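Local coordinates for protein U4/U6 snRNA-associated-splicing factor PRP24 (Saccharomyces cerevisiae, PDB 4N0T) that binds U6 snRNA, anneals it with U4 snRNA and so serves as a recycling factor of the spliceosome, at residues A[288-300]-A[311-325]. Residues are numbered along the deposited sequence; the frame is centred on the assembly and turned at random.
Sequences SDKVSPSLICQFL and IRKILLVSDFNGAII. With nucleotides of chain B.
Two groups grip Asp-289 OD2: N6 of A22 of chain B, the RNA, donates to it at 2.9 Å (N-H...O angle 147°), and the hydroxyl of Ser-119 bonds to it as well. Across the contact, CB of Asp-289 lies 4.3 Å from CB of Ser-318, in the short 3-10 segment that follows strand 311-317; the next residue, Asp-319, rests its CB against the base of C29 of chain B and forms a salt bridge with Arg-263. Further along, Pro-293, in the first turn of helix 293-300, lays its ring across Ile-314 and Leu-316, crossing the latter at about a right angle with CD 3.9 Å from Leu-316 CG. CD1 of Ile-314 lies against the helix backbone, 3.7 Å from Cys-297 N. Ile-296 divides its branches: CG2, anti to the backbone N, touches the CD1 atoms of Ile-314 and Ile-325, while CD1 reaches Ala-323 CB at 3.7 Å. Leu-300 and Ile-325 meet tip to tip (CD1 to CG2, 4.0 Å), and Ile-311 CD1 also lies against Leu-300 CD1. The helix links strand 281-285 to strand 311-317, the beta-alpha-beta crossover of the occluded RRM, and packs on 311-317, at 128° between axes, and its antiparallel neighbour 322-325. No hydrogen bond joins the two segments, so apolar side chains hold helix to sheet, while at the loop end the Asp-289 carboxylate bonds to the RNA.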
loop_
_atom_site.group_PDB
_atom_site.type_symbol
_atom_site.label_atom_id
_atom_site.label_comp_id
_atom_site.label_asym_id
_atom_site.label_seq_id
_atom_site.Cartn_x
_atom_site.Cartn_y
_atom_site.Cartn_z
ATOM N N SER A 288 7.964 9.178 5.503
ATOM C CA SER A 288 6.909 9.217 4.496
ATOM C C SER A 288 5.845 8.161 4.779
ATOM O O SER A 288 6.169 7.042 5.168
ATOM C CB SER A 288 7.501 8.925 3.118
ATOM O OG SER A 288 6.482 8.613 2.186
ATOM N N ASP A 289 4.584 8.502 4.543
ATOM C CA ASP A 289 3.528 7.506 4.704
ATOM C C ASP A 289 3.482 6.438 3.591
ATOM O O ASP A 289 2.614 5.549 3.615
ATOM C CB ASP A 289 2.162 8.178 4.949
ATOM C CG ASP A 289 1.514 8.725 3.683
ATOM O OD1 ASP A 289 2.137 8.724 2.595
ATOM O OD2 ASP A 289 0.347 9.176 3.797
ATOM N N LYS A 290 4.415 6.499 2.640
ATOM C CA LYS A 290 4.480 5.458 1.611
ATOM C C LYS A 290 5.425 4.322 2.005
ATOM O O LYS A 290 5.479 3.291 1.327
ATOM C CB LYS A 290 4.893 6.061 0.256
ATOM C CG LYS A 290 3.848 7.038 -0.304
ATOM C CD LYS A 290 4.226 7.526 -1.699
ATOM C CE LYS A 290 3.359 8.694 -2.165
ATOM N NZ LYS A 290 1.909 8.414 -2.095
ATOM N N VAL A 291 6.143 4.519 3.112
ATOM C CA VAL A 291 7.198 3.615 3.572
ATOM C C VAL A 291 6.644 2.460 4.399
ATOM O O VAL A 291 6.034 2.686 5.439
ATOM C CB VAL A 291 8.217 4.378 4.440
ATOM C CG1 VAL A 291 9.220 3.422 5.069
ATOM C CG2 VAL A 291 8.939 5.427 3.603
ATOM N N SER A 292 6.863 1.226 3.943
ATOM C CA SER A 292 6.325 0.050 4.646
ATOM C C SER A 292 7.261 -0.468 5.739
ATOM O O SER A 292 8.468 -0.198 5.729
ATOM C CB SER A 292 6.059 -1.075 3.646
ATOM O OG SER A 292 7.282 -1.617 3.180
ATOM N N PRO A 293 6.715 -1.243 6.677
ATOM C CA PRO A 293 7.554 -1.932 7.664
ATOM C C PRO A 293 8.647 -2.768 7.006
ATOM O O PRO A 293 9.766 -2.819 7.534
ATOM C CB PRO A 293 6.556 -2.841 8.376
ATOM C CG PRO A 293 5.291 -2.046 8.346
ATOM C CD PRO A 293 5.283 -1.373 6.987
ATOM N N SER A 294 8.342 -3.402 5.872
ATOM C CA SER A 294 9.351 -4.211 5.181
ATOM C C SER A 294 10.531 -3.372 4.708
ATOM O O SER A 294 11.671 -3.818 4.770
ATOM C CB SER A 294 8.756 -4.965 3.992
ATOM O OG SER A 294 7.782 -5.885 4.457
ATOM N N LEU A 295 10.256 -2.164 4.229
ATOM C CA LEU A 295 11.324 -1.288 3.778
ATOM C C LEU A 295 12.191 -0.851 4.969
ATOM O O LEU A 295 13.426 -0.784 4.877
ATOM C CB LEU A 295 10.728 -0.080 3.056
ATOM C CG LEU A 295 11.730 0.787 2.304
ATOM C CD1 LEU A 295 12.383 -0.034 1.206
ATOM C CD2 LEU A 295 11.048 2.015 1.720
ATOM N N ILE A 296 11.547 -0.565 6.095
ATOM C CA ILE A 296 12.267 -0.170 7.301
ATOM C C ILE A 296 13.118 -1.320 7.822
ATOM O O ILE A 296 14.267 -1.123 8.229
ATOM C CB ILE A 296 11.288 0.281 8.397
ATOM C CG1 ILE A 296 10.574 1.560 7.952
ATOM C CG2 ILE A 296 12.024 0.478 9.725
ATOM C CD1 ILE A 296 9.415 1.968 8.859
ATOM N N CYS A 297 12.561 -2.525 7.791
ATOM C CA CYS A 297 13.275 -3.721 8.236
ATOM C C CYS A 297 14.545 -3.924 7.401
ATOM O O CYS A 297 15.632 -4.211 7.928
ATOM C CB CYS A 297 12.360 -4.942 8.114
ATOM S SG CYS A 297 13.046 -6.464 8.811
ATOM N N GLN A 298 14.404 -3.752 6.096
ATOM C CA GLN A 298 15.529 -3.897 5.178
ATOM C C GLN A 298 16.634 -2.887 5.497
ATOM O O GLN A 298 17.821 -3.238 5.540
ATOM C CB GLN A 298 15.039 -3.738 3.742
ATOM C CG GLN A 298 16.129 -3.711 2.703
ATOM C CD GLN A 298 15.574 -3.507 1.309
ATOM O OE1 GLN A 298 15.202 -4.467 0.629
ATOM N NE2 GLN A 298 15.505 -2.253 0.879
ATOM N N PHE A 299 16.231 -1.643 5.751
ATOM C CA PHE A 299 17.156 -0.597 6.175
ATOM C C PHE A 299 17.880 -0.960 7.467
ATOM O O PHE A 299 19.093 -0.790 7.561
ATOM C CB PHE A 299 16.397 0.720 6.319
ATOM C CG PHE A 299 17.098 1.758 7.153
ATOM C CD1 PHE A 299 18.182 2.473 6.646
ATOM C CD2 PHE A 299 16.626 2.071 8.424
ATOM C CE1 PHE A 299 18.803 3.455 7.412
ATOM C CE2 PHE A 299 17.243 3.050 9.196
ATOM C CZ PHE A 299 18.336 3.741 8.687
ATOM N N LEU A 300 17.156 -1.461 8.466
ATOM C CA LEU A 300 17.796 -1.817 9.730
ATOM C C LEU A 300 18.803 -2.953 9.570
ATOM O O LEU A 300 19.850 -2.967 10.234
ATOM C CB LEU A 300 16.755 -2.211 10.774
ATOM C CG LEU A 300 15.814 -1.093 11.207
ATOM C CD1 LEU A 300 14.772 -1.626 12.189
ATOM C CD2 LEU A 300 16.590 0.050 11.831
ATOM N N ILE A 311 14.835 -7.847 15.934
ATOM C CA ILE A 311 13.646 -7.041 15.720
ATOM C C ILE A 311 12.397 -7.892 15.929
ATOM O O ILE A 311 12.172 -8.861 15.204
ATOM C CB ILE A 311 13.626 -6.474 14.290
ATOM C CG1 ILE A 311 14.869 -5.616 14.039
ATOM C CG2 ILE A 311 12.362 -5.656 14.059
ATOM C CD1 ILE A 311 15.275 -5.547 12.576
ATOM N N ARG A 312 11.591 -7.530 16.924
ATOM C CA ARG A 312 10.354 -8.253 17.214
ATOM C C ARG A 312 9.233 -7.860 16.248
ATOM O O ARG A 312 8.565 -8.724 15.659
ATOM C CB ARG A 312 9.927 -7.982 18.655
ATOM C CG ARG A 312 8.432 -8.040 18.870
ATOM C CD ARG A 312 7.973 -9.402 19.328
ATOM N NE ARG A 312 7.842 -9.432 20.779
ATOM C CZ ARG A 312 6.939 -8.728 21.457
ATOM N NH1 ARG A 312 6.091 -7.933 20.815
ATOM N NH2 ARG A 312 6.887 -8.815 22.779
ATOM N N LYS A 313 9.034 -6.554 16.078
ATOM C CA LYS A 313 7.923 -6.059 15.272
ATOM C C LYS A 313 8.168 -4.616 14.823
ATOM O O LYS A 313 8.785 -3.839 15.552
ATOM C CB LYS A 313 6.623 -6.145 16.082
ATOM C CG LYS A 313 5.375 -5.804 15.301
ATOM C CD LYS A 313 4.194 -6.644 15.766
ATOM C CE LYS A 313 3.164 -6.799 14.643
ATOM N NZ LYS A 313 3.803 -7.197 13.350
ATOM N N ILE A 314 7.679 -4.269 13.630
ATOM C CA ILE A 314 7.683 -2.874 13.170
ATOM C C ILE A 314 6.250 -2.456 12.829
ATOM O O ILE A 314 5.578 -3.122 12.031
ATOM C CB ILE A 314 8.586 -2.674 11.936
ATOM C CG1 ILE A 314 10.036 -3.068 12.262
ATOM C CG2 ILE A 314 8.536 -1.210 11.463
ATOM C CD1 ILE A 314 10.998 -2.937 11.074
ATOM N N LEU A 315 5.799 -1.356 13.425
ATOM C CA LEU A 315 4.431 -0.870 13.270
ATOM C C LEU A 315 4.456 0.568 12.773
ATOM O O LEU A 315 5.235 1.394 13.262
ATOM C CB LEU A 315 3.707 -0.912 14.621
ATOM C CG LEU A 315 3.731 -2.267 15.324
ATOM C CD1 LEU A 315 3.162 -2.166 16.720
ATOM C CD2 LEU A 315 2.925 -3.247 14.519
ATOM N N LEU A 316 3.595 0.887 11.816
ATOM C CA LEU A 316 3.506 2.276 11.371
ATOM C C LEU A 316 2.594 3.080 12.285
ATOM O O LEU A 316 1.584 2.567 12.820
ATOM C CB LEU A 316 2.985 2.371 9.939
ATOM C CG LEU A 316 3.771 1.678 8.842
ATOM C CD1 LEU A 316 3.125 2.049 7.517
ATOM C CD2 LEU A 316 5.257 2.117 8.858
ATOM N N VAL A 317 2.969 4.334 12.501
ATOM C CA VAL A 317 2.134 5.281 13.227
ATOM C C VAL A 317 2.085 6.537 12.349
ATOM O O VAL A 317 2.687 7.577 12.666
ATOM C CB VAL A 317 2.719 5.608 14.625
ATOM C CG1 VAL A 317 1.739 6.461 15.420
ATOM C CG2 VAL A 317 3.019 4.333 15.408
ATOM N N SER A 318 1.369 6.456 11.234
ATOM C CA SER A 318 1.470 7.517 10.233
ATOM C C SER A 318 0.812 8.811 10.686
ATOM O O SER A 318 1.126 9.879 10.148
ATOM C CB SER A 318 0.892 7.059 8.899
ATOM O OG SER A 318 -0.421 6.583 9.117
ATOM N N ASP A 319 -0.063 8.737 11.691
ATOM C CA ASP A 319 -0.689 9.952 12.213
ATOM C C ASP A 319 0.307 10.846 12.951
ATOM O O ASP A 319 0.030 12.017 13.191
ATOM C CB ASP A 319 -1.946 9.682 13.062
ATOM C CG ASP A 319 -1.737 8.627 14.142
ATOM O OD1 ASP A 319 -1.038 7.621 13.893
ATOM O OD2 ASP A 319 -2.315 8.794 15.249
ATOM N N PHE A 320 1.470 10.297 13.281
ATOM C CA PHE A 320 2.572 11.110 13.802
ATOM C C PHE A 320 3.807 11.029 12.909
ATOM O O PHE A 320 4.921 11.270 13.378
ATOM C CB PHE A 320 2.907 10.689 15.235
ATOM C CG PHE A 320 1.790 10.967 16.204
ATOM C CD1 PHE A 320 1.524 12.272 16.602
ATOM C CD2 PHE A 320 0.982 9.939 16.674
ATOM C CE1 PHE A 320 0.491 12.549 17.469
ATOM C CE2 PHE A 320 -0.057 10.209 17.551
ATOM C CZ PHE A 320 -0.303 11.517 17.943
ATOM N N ASN A 321 3.602 10.695 11.632
ATOM C CA ASN A 321 4.701 10.542 10.669
ATOM C C ASN A 321 5.831 9.636 11.161
ATOM O O ASN A 321 7.014 9.924 10.952
ATOM C CB ASN A 321 5.277 11.911 10.274
ATOM C CG ASN A 321 4.218 12.862 9.767
ATOM O OD1 ASN A 321 3.307 12.463 9.047
ATOM N ND2 ASN A 321 4.340 14.141 10.132
ATOM N N GLY A 322 5.477 8.541 11.823
ATOM C CA GLY A 322 6.487 7.695 12.433
ATOM C C GLY A 322 6.271 6.199 12.313
ATOM O O GLY A 322 5.343 5.729 11.650
ATOM N N ALA A 323 7.181 5.452 12.927
ATOM C CA ALA A 323 7.064 4.005 13.033
ATOM C C ALA A 323 7.608 3.608 14.390
ATOM O O ALA A 323 8.512 4.260 14.932
ATOM C CB ALA A 323 7.843 3.311 11.914
ATOM N N ILE A 324 7.030 2.549 14.944
ATOM C CA ILE A 324 7.509 1.967 16.186
ATOM C C ILE A 324 8.302 0.717 15.854
ATOM O O ILE A 324 7.863 -0.130 15.062
ATOM C CB ILE A 324 6.346 1.577 17.094
ATOM C CG1 ILE A 324 5.616 2.842 17.560
ATOM C CG2 ILE A 324 6.850 0.757 18.289
ATOM C CD1 ILE A 324 4.294 2.564 18.296
ATOM N N ILE A 325 9.495 0.621 16.434
ATOM C CA ILE A 325 10.308 -0.576 16.287
ATOM C C ILE A 325 10.398 -1.225 17.653
ATOM O O ILE A 325 10.878 -0.609 18.605
ATOM C CB ILE A 325 11.741 -0.249 15.851
ATOM C CG1 ILE A 325 11.764 0.797 14.727
ATOM C CG2 ILE A 325 12.457 -1.542 15.434
ATOM C CD1 ILE A 325 11.203 0.310 13.422
ATOM P P A B 22 -3.825 6.865 -2.140
ATOM O OP1 A B 22 -2.474 7.200 -1.630
ATOM O OP2 A B 22 -4.679 5.880 -1.440
ATOM O "O5'" A B 22 -4.586 8.254 -2.247
ATOM C "C5'" A B 22 -5.998 8.345 -2.083
ATOM C "C4'" A B 22 -6.375 9.777 -1.827
ATOM O "O4'" A B 22 -5.816 10.163 -0.541
ATOM C "C3'" A B 22 -5.799 10.749 -2.853
ATOM O "O3'" A B 22 -6.710 11.817 -3.079
ATOM C "C2'" A B 22 -4.546 11.280 -2.166
ATOM O "O2'" A B 22 -4.143 12.568 -2.588
ATOM C "C1'" A B 22 -4.962 11.277 -0.703
ATOM N N9 A B 22 -3.822 11.121 0.197
ATOM C C8 A B 22 -2.916 10.095 0.254
ATOM N N7 A B 22 -1.984 10.267 1.160
ATOM C C5 A B 22 -2.293 11.492 1.732
ATOM C C6 A B 22 -1.690 12.243 2.755
ATOM N N6 A B 22 -0.598 11.856 3.418
ATOM N N1 A B 22 -2.262 13.424 3.072
ATOM C C2 A B 22 -3.359 13.815 2.410
ATOM N N3 A B 22 -4.018 13.200 1.434
ATOM C C4 A B 22 -3.424 12.030 1.142
ATOM P P C B 29 -8.169 5.839 15.623
ATOM O OP1 C B 29 -6.759 6.016 16.042
ATOM O OP2 C B 29 -9.166 5.378 16.646
ATOM O "O5'" C B 29 -8.706 7.173 14.941
ATOM C "C5'" C B 29 -8.585 8.439 15.590
ATOM C "C4'" C B 29 -8.239 9.534 14.614
ATOM O "O4'" C B 29 -6.958 9.220 13.996
ATOM C "C3'" C B 29 -9.223 9.720 13.458
ATOM O "O3'" C B 29 -9.166 11.081 13.029
ATOM C "C2'" C B 29 -8.602 8.858 12.368
ATOM O "O2'" C B 29 -9.011 9.179 11.056
ATOM C "C1'" C B 29 -7.123 9.157 12.590
ATOM N N1 C B 29 -6.196 8.147 12.077
ATOM C C2 C B 29 -5.089 8.635 11.395
ATOM O O2 C B 29 -4.992 9.865 11.238
ATOM N N3 C B 29 -4.179 7.768 10.909
ATOM C C4 C B 29 -4.355 6.467 11.115
ATOM N N4 C B 29 -3.419 5.649 10.626
ATOM C C5 C B 29 -5.475 5.946 11.820
ATOM C C6 C B 29 -6.375 6.817 12.299
#